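Long-range contacts in ribosomal protein uL16 3-hydroxylase (Escherichia coli, PDB 4NUB), which is a growth-regulating, iron- and 2-oxoglutarate-dependent oxygenase that hydroxylates an arginine of ribosomal protein uL16: residues R140-G145 and F185-Y190; V131-G136 and D177-P182; G300-R305 and N339-A344; L82-N87 and D110-F115; M1-T6 and A94-P99. The protein carries 2 engineered substitutions. All coordinates share one frame; numbering follows the deposited sequence.

Contact 1. Residues R140-G145 and F185-Y190; sequences RRWRVG and FPHEGY. With FE (Fe (III) ion), chain B.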
# COMPACT_ATOMS: atom_id res chain seq x y z
N ARG A 140 17.43 41.11 1.68
CA ARG A 140 16.77 40.36 2.75
C ARG A 140 17.78 39.86 3.75
O ARG A 140 18.91 39.50 3.39
CB ARG A 140 16.00 39.15 2.19
CG ARG A 140 14.73 39.51 1.46
CD ARG A 140 13.88 38.29 1.25
NE ARG A 140 12.81 38.20 2.23
CZ ARG A 140 12.03 37.14 2.38
NH1 ARG A 140 12.20 36.07 1.61
NH2 ARG A 140 11.07 37.15 3.30
N ARG A 141 17.37 39.84 5.01
CA ARG A 141 18.24 39.33 6.04
C ARG A 141 17.80 37.91 6.32
O ARG A 141 16.63 37.68 6.65
CB ARG A 141 18.14 40.17 7.31
CG ARG A 141 19.01 39.68 8.45
CD ARG A 141 18.84 40.52 9.72
NE ARG A 141 19.61 39.96 10.82
CZ ARG A 141 19.31 40.11 12.11
NH1 ARG A 141 18.24 40.81 12.47
NH2 ARG A 141 20.08 39.56 13.04
N TRP A 142 18.72 36.97 6.15
CA TRP A 142 18.44 35.57 6.43
C TRP A 142 19.27 35.07 7.62
O TRP A 142 20.45 35.39 7.73
CB TRP A 142 18.71 34.70 5.20
CG TRP A 142 17.65 34.73 4.13
CD1 TRP A 142 17.64 35.48 2.99
CD2 TRP A 142 16.45 33.94 4.09
NE1 TRP A 142 16.50 35.23 2.25
CE2 TRP A 142 15.76 34.29 2.91
CE3 TRP A 142 15.89 32.99 4.95
CZ2 TRP A 142 14.55 33.72 2.56
CZ3 TRP A 142 14.68 32.42 4.59
CH2 TRP A 142 14.02 32.79 3.41
N ARG A 143 18.63 34.30 8.50
CA ARG A 143 19.32 33.63 9.61
C ARG A 143 19.18 32.10 9.49
O ARG A 143 18.12 31.60 9.14
CB ARG A 143 18.77 34.12 10.96
CG ARG A 143 19.18 35.55 11.35
CD ARG A 143 18.42 36.08 12.57
NE ARG A 143 18.70 35.34 13.80
CZ ARG A 143 17.89 34.43 14.33
NH1 ARG A 143 16.73 34.14 13.76
NH2 ARG A 143 18.25 33.81 15.45
N VAL A 144 20.26 31.36 9.76
CA VAL A 144 20.21 29.90 9.75
C VAL A 144 20.89 29.35 11.00
O VAL A 144 21.99 29.78 11.35
CB VAL A 144 20.93 29.30 8.52
CG1 VAL A 144 20.76 27.78 8.49
CG2 VAL A 144 20.45 29.95 7.21
N GLY A 145 20.24 28.40 11.67
CA GLY A 145 20.81 27.81 12.86
C GLY A 145 21.31 26.41 12.58
O GLY A 145 21.07 25.88 11.49
N PHE A 185 18.02 22.27 8.85
CA PHE A 185 18.51 23.50 9.45
C PHE A 185 17.43 24.55 9.52
O PHE A 185 16.87 24.93 8.50
CB PHE A 185 19.68 24.05 8.65
CG PHE A 185 20.90 23.20 8.72
CD1 PHE A 185 20.94 21.96 8.11
CD2 PHE A 185 22.02 23.65 9.40
CE1 PHE A 185 22.06 21.18 8.18
CE2 PHE A 185 23.15 22.87 9.47
CZ PHE A 185 23.18 21.64 8.86
N PRO A 186 17.13 25.04 10.73
CA PRO A 186 16.11 26.06 10.89
C PRO A 186 16.56 27.37 10.29
O PRO A 186 17.71 27.76 10.44
CB PRO A 186 15.99 26.20 12.42
CG PRO A 186 17.29 25.73 12.94
CD PRO A 186 17.70 24.62 12.02
N HIS A 187 15.65 28.05 9.60
CA HIS A 187 15.99 29.33 9.01
C HIS A 187 14.88 30.34 9.17
O HIS A 187 13.75 29.99 9.47
CB HIS A 187 16.39 29.16 7.53
CG HIS A 187 15.41 28.36 6.71
ND1 HIS A 187 15.47 26.99 6.60
CD2 HIS A 187 14.38 28.75 5.92
CE1 HIS A 187 14.51 26.57 5.80
NE2 HIS A 187 13.83 27.62 5.37
N GLU A 188 15.21 31.61 8.99
CA GLU A 188 14.22 32.68 9.07
C GLU A 188 14.73 33.83 8.23
O GLU A 188 15.92 34.14 8.24
CB GLU A 188 14.04 33.14 10.52
CG GLU A 188 12.94 34.18 10.69
CD GLU A 188 12.96 34.88 12.04
OE1 GLU A 188 13.84 34.56 12.88
OE2 GLU A 188 12.10 35.76 12.26
N GLY A 189 13.83 34.46 7.49
CA GLY A 189 14.22 35.56 6.64
C GLY A 189 13.13 36.58 6.48
O GLY A 189 11.94 36.24 6.41
N TYR A 190 13.53 37.85 6.44
CA TYR A 190 12.61 38.95 6.16
C TYR A 190 13.24 40.05 5.28
O TYR A 190 14.47 40.16 5.16
CB TYR A 190 12.02 39.49 7.46
CG TYR A 190 13.03 39.85 8.52
CD1 TYR A 190 13.64 41.10 8.53
CD2 TYR A 190 13.37 38.95 9.53
CE1 TYR A 190 14.57 41.46 9.50
CE2 TYR A 190 14.30 39.30 10.52
CZ TYR A 190 14.90 40.56 10.49
OH TYR A 190 15.82 40.95 11.44
FE FE B . 12.14 27.41 4.01
O HOH W 1 11.70 29.80 3.20
O HOH W 2 12.69 27.47 1.59
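W142 and G189 face each other at a non-hydrogen-bonded position of an antiparallel ladder, and G189 CA lies over the six-membered ring of W142, 3.8 Å from its centroid and 22° off the normal. This CH-pi contact is possible because G189 carries no side chain, so the G189 backbone can approach one face of the indole. Two-way backbone bonding at R141/Y190 and R143/E188, continued by G145 N to P186 O at 2.9 Å, fixes the register.

On the same buried face H187 presents its imidazole to the metal. Its CG stands between the backbone N and the carbonyl carbon (chi1 50°), and ND1 donates to F185 O at 3.1 Å, nearly in the ring plane. That bond should hold the ring's rotation while NE2 binds iron at 2.2 Å. H125, D127 and two waters also bind the ion, giving the two-histidine, one-carboxylate triad of this oxygenase class. R140, inferred to bind substrate, is held by G120 O and N197 OD1.

The other face is partly open to solvent and more loosely tied. R143 NH1 makes a salt bridge to E188 OE1 at 3.1 Å, with guanidinium and carboxylate almost perpendicular (89°). R141 NH1 gives only a weak bond to Y190 OH, while its NH2 forms a salt bridge with D170.

Strand 140-144 is the middle of a three-stranded sheet, between strands 169-173 and 187-191. W142 and V144 pack on L179 of strand 178-181, while H187 rests on I181, joining this sheet to the facing one of the jelly roll.

Contact 2. Residues V131-G136 and D177-P182; sequences VFIIQG and DILYIP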
# COMPACT_ATOMS: atom_id res chain seq x y z
N VAL A 131 17.39 23.42 -0.39
CA VAL A 131 16.98 24.59 -1.13
C VAL A 131 18.19 25.49 -1.45
O VAL A 131 19.17 25.50 -0.70
CB VAL A 131 15.92 25.39 -0.35
CG1 VAL A 131 16.57 26.09 0.81
CG2 VAL A 131 15.20 26.38 -1.27
N PHE A 132 18.12 26.18 -2.59
CA PHE A 132 18.95 27.36 -2.88
C PHE A 132 18.03 28.57 -2.96
O PHE A 132 17.11 28.61 -3.78
CB PHE A 132 19.64 27.23 -4.23
CG PHE A 132 20.65 26.14 -4.30
CD1 PHE A 132 20.30 24.88 -4.70
CD2 PHE A 132 21.97 26.40 -3.98
CE1 PHE A 132 21.25 23.88 -4.79
CE2 PHE A 132 22.91 25.41 -4.05
CZ PHE A 132 22.56 24.15 -4.46
N ILE A 133 18.28 29.57 -2.13
CA ILE A 133 17.49 30.80 -2.21
C ILE A 133 18.29 31.90 -2.91
O ILE A 133 19.28 32.40 -2.38
CB ILE A 133 17.08 31.29 -0.82
CG1 ILE A 133 16.51 30.15 0.02
CG2 ILE A 133 16.12 32.47 -0.93
CD1 ILE A 133 16.52 30.46 1.49
N ILE A 134 17.86 32.25 -4.12
CA ILE A 134 18.50 33.28 -4.91
C ILE A 134 17.88 34.65 -4.61
O ILE A 134 16.67 34.82 -4.69
CB ILE A 134 18.29 33.00 -6.39
CG1 ILE A 134 18.85 31.63 -6.74
CG2 ILE A 134 18.88 34.12 -7.25
CD1 ILE A 134 18.27 31.07 -8.03
N GLN A 135 18.72 35.63 -4.29
CA GLN A 135 18.28 36.98 -4.02
C GLN A 135 18.18 37.81 -5.30
O GLN A 135 19.17 38.02 -5.98
CB GLN A 135 19.26 37.66 -3.07
CG GLN A 135 19.00 39.13 -2.83
CD GLN A 135 17.72 39.39 -2.06
OE1 GLN A 135 17.49 38.83 -0.97
NE2 GLN A 135 16.86 40.23 -2.62
N GLY A 136 16.98 38.29 -5.61
CA GLY A 136 16.77 39.19 -6.73
C GLY A 136 16.89 40.63 -6.29
O GLY A 136 17.67 40.94 -5.38
N ASP A 177 23.26 37.01 -4.89
CA ASP A 177 23.71 36.13 -3.82
C ASP A 177 22.78 34.92 -3.75
O ASP A 177 21.60 35.01 -4.10
CB ASP A 177 23.72 36.86 -2.47
CG ASP A 177 24.82 37.94 -2.37
OD1 ASP A 177 25.81 37.88 -3.14
OD2 ASP A 177 24.69 38.84 -1.50
N ILE A 178 23.30 33.79 -3.29
CA ILE A 178 22.49 32.59 -3.15
C ILE A 178 22.70 31.97 -1.78
O ILE A 178 23.84 31.69 -1.40
CB ILE A 178 22.86 31.53 -4.20
CG1 ILE A 178 23.01 32.16 -5.58
CG2 ILE A 178 21.78 30.47 -4.23
CD1 ILE A 178 23.25 31.17 -6.69
N LEU A 179 21.62 31.75 -1.05
CA LEU A 179 21.74 31.05 0.23
C LEU A 179 21.35 29.58 0.08
O LEU A 179 20.20 29.27 -0.24
CB LEU A 179 20.86 31.71 1.29
CG LEU A 179 20.79 30.92 2.60
CD1 LEU A 179 22.17 30.65 3.18
CD2 LEU A 179 19.92 31.65 3.59
N TYR A 180 22.31 28.68 0.28
CA TYR A 180 22.00 27.25 0.24
C TYR A 180 21.76 26.70 1.64
O TYR A 180 22.57 26.93 2.54
CB TYR A 180 23.11 26.44 -0.44
CG TYR A 180 22.99 24.97 -0.08
CD1 TYR A 180 21.99 24.17 -0.65
CD2 TYR A 180 23.84 24.38 0.85
CE1 TYR A 180 21.86 22.84 -0.31
CE2 TYR A 180 23.70 23.04 1.21
CZ TYR A 180 22.71 22.27 0.62
OH TYR A 180 22.58 20.95 0.97
N ILE A 181 20.67 25.96 1.81
CA ILE A 181 20.33 25.33 3.10
C ILE A 181 19.97 23.85 2.94
O ILE A 181 19.03 23.51 2.23
CB ILE A 181 19.10 25.99 3.73
CG1 ILE A 181 19.21 27.51 3.68
CG2 ILE A 181 18.91 25.49 5.16
CD1 ILE A 181 18.02 28.20 4.28
N PRO A 182 20.71 22.96 3.63
CA PRO A 182 20.40 21.53 3.62
C PRO A 182 19.12 21.30 4.41
O PRO A 182 18.66 22.20 5.11
CB PRO A 182 21.57 20.89 4.38
CG PRO A 182 22.53 21.96 4.65
CD PRO A 182 21.79 23.26 4.58
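The larger sheet of the JmjC jelly roll contains the antiparallel pair made here, in which V131 faces I181 and I133 faces L179 as hydrogen-bonded pairs. The strand axes run at 165° and lie 4.4 Å apart. Each pair exchanges two backbone bonds, among them I133 N to L179 O at 2.7 Å, and Q135 N to D177 O adds a fifth.

One face is aliphatic: I133 CD1 meets I181 CD1 at 3.9 Å and L179 CD2 at 4.2 Å, while V131 CG1 lies beside I181 CB. The reverse face carries F132 and Y180, whose ring centroids are 5.0 Å apart with planes inclined at 41°. With CG anti to the backbone N (chi1 162°), the Y180 ring is placed so that CD1 stands over the rim of the F132 face, whereas I178 CG2 approaches that ring at its edge. Y180 CB lies against F132 CD2 at 3.7 Å, and the Y180 hydroxyl bonds to D130 and to Q18 N.

Strand 131-135 lies between strands 178-181 and 195-202, and strand 22-24 flanks 178-181 on its other edge. I133 and L179 pack on W142 of the facing sheet, while Y180 meets F12 of helix 9-15 edge-to-face.

Contact 3. Residues G300-R305 and N339-A344; sequences GEVLVR and NIALTA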
# COMPACT_ATOMS: atom_id res chain seq x y z
N GLY A 300 12.44 23.43 -39.55
CA GLY A 300 13.24 24.18 -38.61
C GLY A 300 12.55 24.57 -37.32
O GLY A 300 13.21 25.14 -36.45
N GLU A 301 11.25 24.28 -37.19
CA GLU A 301 10.50 24.64 -35.98
C GLU A 301 11.09 23.99 -34.72
O GLU A 301 11.71 22.94 -34.78
CB GLU A 301 9.02 24.27 -36.07
CG GLU A 301 8.46 24.18 -37.45
CD GLU A 301 8.12 25.50 -38.04
OE1 GLU A 301 7.94 25.56 -39.29
OE2 GLU A 301 8.02 26.48 -37.27
N VAL A 302 10.90 24.64 -33.57
CA VAL A 302 11.51 24.16 -32.34
C VAL A 302 10.47 23.49 -31.46
O VAL A 302 9.44 24.09 -31.13
CB VAL A 302 12.21 25.31 -31.56
CG1 VAL A 302 12.62 24.87 -30.18
CG2 VAL A 302 13.42 25.81 -32.33
N LEU A 303 10.72 22.24 -31.08
CA LEU A 303 9.81 21.53 -30.20
C LEU A 303 10.23 21.80 -28.76
O LEU A 303 11.37 21.54 -28.39
CB LEU A 303 9.81 20.04 -30.51
CG LEU A 303 8.66 19.23 -29.89
CD1 LEU A 303 7.31 19.78 -30.32
CD2 LEU A 303 8.78 17.78 -30.28
N VAL A 304 9.31 22.34 -27.96
CA VAL A 304 9.65 22.78 -26.61
C VAL A 304 8.96 21.99 -25.51
O VAL A 304 7.75 21.78 -25.56
CB VAL A 304 9.26 24.25 -26.42
CG1 VAL A 304 9.59 24.69 -25.02
CG2 VAL A 304 9.98 25.10 -27.44
N ARG A 305 9.73 21.54 -24.52
CA ARG A 305 9.15 20.80 -23.41
C ARG A 305 8.34 21.74 -22.52
O ARG A 305 8.75 22.86 -22.26
CB ARG A 305 10.21 20.09 -22.58
CG ARG A 305 9.59 19.14 -21.55
CD ARG A 305 10.53 18.79 -20.43
NE ARG A 305 11.76 18.15 -20.89
CZ ARG A 305 12.69 17.69 -20.07
NH1 ARG A 305 12.52 17.78 -18.76
NH2 ARG A 305 13.79 17.12 -20.56
N ASN A 339 17.37 17.80 -23.59
CA ASN A 339 17.11 19.14 -24.13
C ASN A 339 15.72 19.69 -23.81
O ASN A 339 14.71 19.04 -24.07
CB ASN A 339 17.33 19.19 -25.65
CG ASN A 339 18.73 18.79 -26.05
OD1 ASN A 339 19.30 17.84 -25.50
ND2 ASN A 339 19.30 19.51 -27.00
N ILE A 340 15.66 20.88 -23.26
CA ILE A 340 14.36 21.52 -23.08
C ILE A 340 13.81 21.99 -24.43
O ILE A 340 12.60 22.07 -24.63
CB ILE A 340 14.44 22.65 -22.05
CG1 ILE A 340 14.61 22.03 -20.67
CG2 ILE A 340 13.16 23.52 -22.05
CD1 ILE A 340 13.46 21.13 -20.31
N ALA A 341 14.71 22.30 -25.37
CA ALA A 341 14.29 22.70 -26.71
C ALA A 341 14.97 21.86 -27.78
O ALA A 341 16.20 21.85 -27.91
CB ALA A 341 14.56 24.14 -26.94
N LEU A 342 14.14 21.17 -28.55
CA LEU A 342 14.59 20.18 -29.51
C LEU A 342 14.42 20.67 -30.93
O LEU A 342 13.47 21.39 -31.24
CB LEU A 342 13.81 18.89 -29.31
CG LEU A 342 14.05 18.31 -27.91
CD1 LEU A 342 12.77 17.83 -27.27
CD2 LEU A 342 15.06 17.18 -27.99
N THR A 343 15.36 20.28 -31.78
CA THR A 343 15.30 20.55 -33.21
C THR A 343 15.49 19.24 -33.95
O THR A 343 15.87 18.24 -33.35
CB THR A 343 16.43 21.49 -33.62
OG1 THR A 343 17.69 20.86 -33.38
CG2 THR A 343 16.38 22.74 -32.80
N ALA A 344 15.24 19.23 -35.25
CA ALA A 344 15.38 18.01 -36.03
C ALA A 344 16.73 17.29 -35.85
O ALA A 344 16.76 16.06 -35.77
CB ALA A 344 15.12 18.28 -37.50
O HOH W 3 13.76 21.67 -35.98
O HOH W 4 12.48 17.62 -23.56
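R305 and I340 cross at about a right angle, and the arginine can be followed outward atom by atom. Its CB lies 3.7 Å from I340 O, the carbonyl that also accepts the nearly straight bond from R305 N (178°). CG is anti to the backbone N, and CD passes I340 CD1 at 3.8 Å. There the chain bends (chi3 -59°), which brings NE and CZ under the same methyl. I340 CD1 thus covers part of one guanidinium face, 3.4 Å above the plane and offset toward the rim. At the edge, NE donates to water 4 at 2.8 Å, and this water donates in turn to N339 O. NH1 is bound by L309 O, and NH2 by L336 O near the end of helix 330-338. The guanidinium therefore has polar partners at its edge and a hydrocarbon on one face.

These residues belong to the winged-helix domain, where strand 303-305 runs between 341-342 and 369-371 in a small antiparallel sheet. The pair L303/L342 exchanges two backbone bonds, L342 N to L303 O measuring 2.8 Å. L342 packs on A335 and L336 of helix 330-338 and on W369.

On the partly exposed side, V302 CG1 touches A341 CB at 3.8 Å. Beyond V302 the direct pairing gives way to water 3, which donates to E301 O at 2.7 Å and accepts from A344 N. G300 leaves helix 290-298 with positive phi (105°) in a Schellman motif, turning the chain toward E301 and the strand.

Contact 4. Residues L82-N87 and D110-F115; sequences LVQAVN and DLMISF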
# COMPACT_ATOMS: atom_id res chain seq x y z
N LEU A 82 3.87 34.44 -1.59
CA LEU A 82 4.68 33.28 -1.98
C LEU A 82 3.97 32.42 -3.00
O LEU A 82 2.85 31.92 -2.78
CB LEU A 82 5.05 32.42 -0.77
CG LEU A 82 5.88 33.03 0.34
CD1 LEU A 82 4.99 33.71 1.38
CD2 LEU A 82 6.70 31.93 0.97
N VAL A 83 4.63 32.24 -4.14
CA VAL A 83 3.99 31.54 -5.23
C VAL A 83 4.75 30.30 -5.60
O VAL A 83 5.97 30.33 -5.82
CB VAL A 83 3.84 32.42 -6.45
CG1 VAL A 83 2.91 31.75 -7.43
CG2 VAL A 83 3.32 33.79 -6.03
N GLN A 84 4.00 29.22 -5.69
CA GLN A 84 4.57 27.91 -5.89
C GLN A 84 4.78 27.60 -7.37
O GLN A 84 3.95 27.97 -8.20
CB GLN A 84 3.65 26.88 -5.26
CG GLN A 84 4.37 25.76 -4.59
CD GLN A 84 5.24 26.26 -3.48
OE1 GLN A 84 4.89 27.20 -2.77
NE2 GLN A 84 6.41 25.63 -3.33
N ALA A 85 5.89 26.95 -7.70
CA ALA A 85 6.09 26.42 -9.05
C ALA A 85 5.84 27.42 -10.20
O ALA A 85 5.11 27.12 -11.15
CB ALA A 85 5.23 25.16 -9.24
N VAL A 86 6.46 28.59 -10.13
CA VAL A 86 6.34 29.58 -11.20
C VAL A 86 6.99 29.12 -12.52
O VAL A 86 6.66 29.62 -13.59
CB VAL A 86 6.90 30.96 -10.75
CG1 VAL A 86 6.69 32.01 -11.82
CG2 VAL A 86 6.28 31.41 -9.42
N ASN A 87 7.91 28.15 -12.44
CA ASN A 87 8.54 27.61 -13.65
C ASN A 87 7.54 26.85 -14.52
O ASN A 87 7.76 26.66 -15.73
CB ASN A 87 9.73 26.71 -13.30
CG ASN A 87 9.36 25.63 -12.30
OD1 ASN A 87 8.58 25.86 -11.39
ND2 ASN A 87 9.91 24.43 -12.49
N ASP A 110 10.64 22.14 -8.01
CA ASP A 110 10.32 23.27 -8.87
C ASP A 110 10.87 24.59 -8.30
O ASP A 110 11.81 24.58 -7.50
CB ASP A 110 8.81 23.36 -9.12
CG ASP A 110 8.26 22.14 -9.85
OD1 ASP A 110 8.59 21.95 -11.05
OD2 ASP A 110 7.48 21.38 -9.23
N LEU A 111 10.30 25.71 -8.73
CA LEU A 111 10.80 27.02 -8.31
C LEU A 111 9.75 27.91 -7.64
O LEU A 111 8.81 28.37 -8.30
CB LEU A 111 11.37 27.76 -9.53
CG LEU A 111 11.94 29.13 -9.17
CD1 LEU A 111 13.44 29.04 -8.87
CD2 LEU A 111 11.63 30.13 -10.28
N MSE A 112 9.92 28.18 -6.35
CA MSE A 112 8.99 29.04 -5.63
C MSE A 112 9.54 30.46 -5.61
O MSE A 112 10.72 30.67 -5.35
CB MSE A 112 8.78 28.51 -4.20
CG MSE A 112 7.79 29.30 -3.35
SE MSE A 112 8.60 30.80 -2.39
CE MSE A 112 9.66 29.76 -1.10
N ILE A 113 8.67 31.43 -5.88
CA ILE A 113 9.09 32.83 -5.86
C ILE A 113 8.31 33.61 -4.83
O ILE A 113 7.08 33.56 -4.79
CB ILE A 113 8.86 33.51 -7.21
CG1 ILE A 113 9.50 32.70 -8.34
CG2 ILE A 113 9.37 34.94 -7.18
CD1 ILE A 113 9.47 33.40 -9.67
N SER A 114 9.02 34.36 -3.99
CA SER A 114 8.38 35.14 -2.95
C SER A 114 8.63 36.60 -3.18
O SER A 114 9.69 37.00 -3.65
CB SER A 114 8.84 34.73 -1.54
OG SER A 114 10.12 35.26 -1.21
N PHE A 115 7.63 37.40 -2.87
CA PHE A 115 7.78 38.83 -2.89
C PHE A 115 7.42 39.42 -1.53
O PHE A 115 6.32 39.19 -1.01
CB PHE A 115 6.95 39.49 -3.98
CG PHE A 115 6.98 40.96 -3.90
CD1 PHE A 115 8.09 41.66 -4.35
CD2 PHE A 115 5.95 41.66 -3.29
CE1 PHE A 115 8.16 43.04 -4.25
CE2 PHE A 115 6.01 43.03 -3.16
CZ PHE A 115 7.12 43.73 -3.65
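D110 OD1 accepts a hydrogen bond from N87 ND2 at 3.2 Å, using its anti lone pair, with the amide and carboxylate planes 51° apart. D110 OD2 is engaged by H277 ND1, giving the carboxylate a second anchor. At L111 the backbone N donates to N87 OD1, also at 3.2 Å, but the donor stands 63° out of the amide's carbonyl plane and so not on a lone pair. N87 reaches both partners because its CG lies between its backbone N and carbonyl carbon (chi1 53°). L111 O, in turn, receives a hydrogen bond from V86 N.

M112, present as selenomethionine, crosses the Q84 side chain obliquely, its CG 3.6 Å from Q84 OE1. A bend at chi2 then carries SE to 4.0 Å from L82 CD2. This is the jelly-roll sheet around the active site: strand 108-116 is flanked by 79-83 and 195-202, and the M112 side chain comes within about 6 Å of the iron.

I113 and V83 form the hydrogen-bonded pair, each of their two bonds 2.9 Å long. I113 CG1 also touches V86 CG2 at 3.6 Å, the two side chains meeting nearly at right angles. A85 has left-handed helical backbone angles, and the chain leaves the ladder there; V86 follows in a short 3-10 segment. S114, inferred to contact substrate, sets CB 3.9 Å from L82 CG, while V83 packs on L40 and V86 on L43 of helix 37-44.

Contact 5. Residues M1-T6 and A94-P99; sequences MEYQLT and AALMRP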
# COMPACT_ATOMS: atom_id res chain seq x y z
N MSE A 1 17.08 34.56 -22.91
CA MSE A 1 18.26 34.80 -22.09
C MSE A 1 18.52 33.60 -21.17
O MSE A 1 17.64 32.78 -20.96
CB MSE A 1 18.08 36.08 -21.26
CG MSE A 1 19.36 36.59 -20.62
SE MSE A 1 19.11 37.24 -18.79
CE MSE A 1 20.96 37.08 -18.16
N GLU A 2 19.74 33.49 -20.63
CA GLU A 2 20.09 32.39 -19.74
C GLU A 2 21.14 32.77 -18.68
O GLU A 2 21.81 33.80 -18.80
CB GLU A 2 20.57 31.20 -20.54
CG GLU A 2 22.06 31.21 -20.81
CD GLU A 2 22.66 29.83 -20.66
OE1 GLU A 2 21.91 28.84 -20.82
OE2 GLU A 2 23.88 29.74 -20.37
N TYR A 3 21.30 31.93 -17.66
CA TYR A 3 22.06 32.27 -16.46
C TYR A 3 23.34 31.44 -16.20
O TYR A 3 23.37 30.22 -16.41
CB TYR A 3 21.15 32.18 -15.23
CG TYR A 3 19.98 33.15 -15.22
CD1 TYR A 3 18.80 32.85 -15.88
CD2 TYR A 3 20.05 34.35 -14.51
CE1 TYR A 3 17.73 33.73 -15.86
CE2 TYR A 3 18.98 35.23 -14.49
CZ TYR A 3 17.82 34.92 -15.17
OH TYR A 3 16.75 35.78 -15.15
N GLN A 4 24.39 32.09 -15.71
CA GLN A 4 25.65 31.40 -15.48
C GLN A 4 25.98 31.37 -14.01
O GLN A 4 26.05 32.40 -13.35
CB GLN A 4 26.80 32.06 -16.23
CG GLN A 4 27.55 31.12 -17.13
CD GLN A 4 26.65 30.54 -18.21
OE1 GLN A 4 26.20 31.26 -19.10
NE2 GLN A 4 26.36 29.24 -18.11
N LEU A 5 26.17 30.17 -13.49
CA LEU A 5 26.47 30.03 -12.10
C LEU A 5 27.97 30.06 -11.88
O LEU A 5 28.71 29.27 -12.47
CB LEU A 5 25.90 28.72 -11.59
CG LEU A 5 24.98 28.81 -10.37
CD1 LEU A 5 24.58 27.40 -9.97
CD2 LEU A 5 25.67 29.56 -9.24
N THR A 6 28.41 30.97 -11.03
CA THR A 6 29.81 31.10 -10.67
C THR A 6 30.01 30.34 -9.39
O THR A 6 29.73 30.87 -8.32
CB THR A 6 30.16 32.56 -10.34
OG1 THR A 6 29.41 33.46 -11.18
CG2 THR A 6 31.64 32.80 -10.49
N ALA A 94 11.80 29.70 -15.67
CA ALA A 94 12.22 28.30 -15.78
C ALA A 94 13.71 28.16 -16.13
O ALA A 94 14.29 27.09 -15.97
CB ALA A 94 11.36 27.55 -16.79
N ALA A 95 14.31 29.24 -16.61
CA ALA A 95 15.70 29.22 -17.02
C ALA A 95 16.64 29.28 -15.81
O ALA A 95 17.79 28.85 -15.88
CB ALA A 95 15.98 30.37 -17.97
N LEU A 96 16.14 29.82 -14.70
CA LEU A 96 16.88 29.82 -13.44
C LEU A 96 17.23 28.40 -12.96
O LEU A 96 18.15 28.21 -12.17
CB LEU A 96 16.09 30.53 -12.34
CG LEU A 96 16.16 32.05 -12.26
CD1 LEU A 96 15.26 32.57 -11.13
CD2 LEU A 96 17.60 32.45 -12.04
N MSE A 97 16.46 27.42 -13.44
CA MSE A 97 16.66 26.02 -13.09
C MSE A 97 17.90 25.45 -13.75
O MSE A 97 18.70 24.77 -13.11
CB MSE A 97 15.46 25.20 -13.54
CG MSE A 97 14.11 25.73 -13.11
SE MSE A 97 13.45 24.90 -11.49
CE MSE A 97 14.53 25.88 -10.25
N ARG A 98 18.06 25.73 -15.05
CA ARG A 98 19.10 25.08 -15.85
C ARG A 98 20.53 24.98 -15.26
O ARG A 98 21.17 23.95 -15.41
CB ARG A 98 19.11 25.63 -17.29
CG ARG A 98 17.95 25.15 -18.15
CD ARG A 98 17.73 23.65 -17.94
NE ARG A 98 17.67 22.84 -19.16
CZ ARG A 98 18.70 22.60 -19.98
NH1 ARG A 98 19.89 23.14 -19.75
NH2 ARG A 98 18.52 21.84 -21.06
N PRO A 99 21.04 26.02 -14.58
CA PRO A 99 22.41 25.85 -14.07
C PRO A 99 22.59 24.89 -12.89
O PRO A 99 23.73 24.71 -12.46
CB PRO A 99 22.81 27.27 -13.63
CG PRO A 99 21.53 27.99 -13.43
CD PRO A 99 20.57 27.41 -14.44
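Y3 and L96 make the central touch: L96 CD2 stands 3.8 Å above the centroid of the tyrosine ring and only 2° off its normal. The methyl is therefore about equally far from all six ring carbons, a well-centred CH-pi contact. Beside it, A95 CB lies 4.3 Å from Y3 CD1. Further along, L5 and P99 meet at about a right angle, CB to CB at 4.0 Å, and L5 CD1 reaches P99 O at 3.8 Å. The contact between these segments is thus van der Waals packing, with Y3 and P99 contributing the largest areas.

What positions these groups lies one shell out. Y3 OH is hydrogen-bonded to I32 O, which ties the far end of the ring, and Y3 also packs on P34. L96 leans on F31. Residues 94-97 have helical backbone angles without regular bonds, with a 3-10 turn following at 98-99. T6 is hydrogen-bonded to G27, whereas M1 and E2 are poorly ordered.

The N-terminal segment leads into helix 9-15, and L5 packs on I178 of strand 178-181. From the loop between strands 79-83 and 108-116, L96 packs on Y198 and M97 on V200 of strand 195-202.

Contacts 1 and 2 lie on facing sheets of the jelly roll, their centres about 11 Å apart, and I181 CD1 packs 3.6 Å from CG of the iron ligand H187. Contact 4 reaches the same pocket from another strand of the larger sheet: S114 OG is 3.6 Å from R140 NH1, and both residues are inferred to bind substrate. The V131 side chain of contact 2 approaches the iron to about 6 Å. Contact 5 lies farther out, touching contact 2 where L5 CD2 meets I178 CD1 at 3.9 Å. It also touches the winged-helix domain, since R98 NE lies 3.5 Å from I340 CG1. Contact 3 itself is about 40 Å from contact 1, centre to centre.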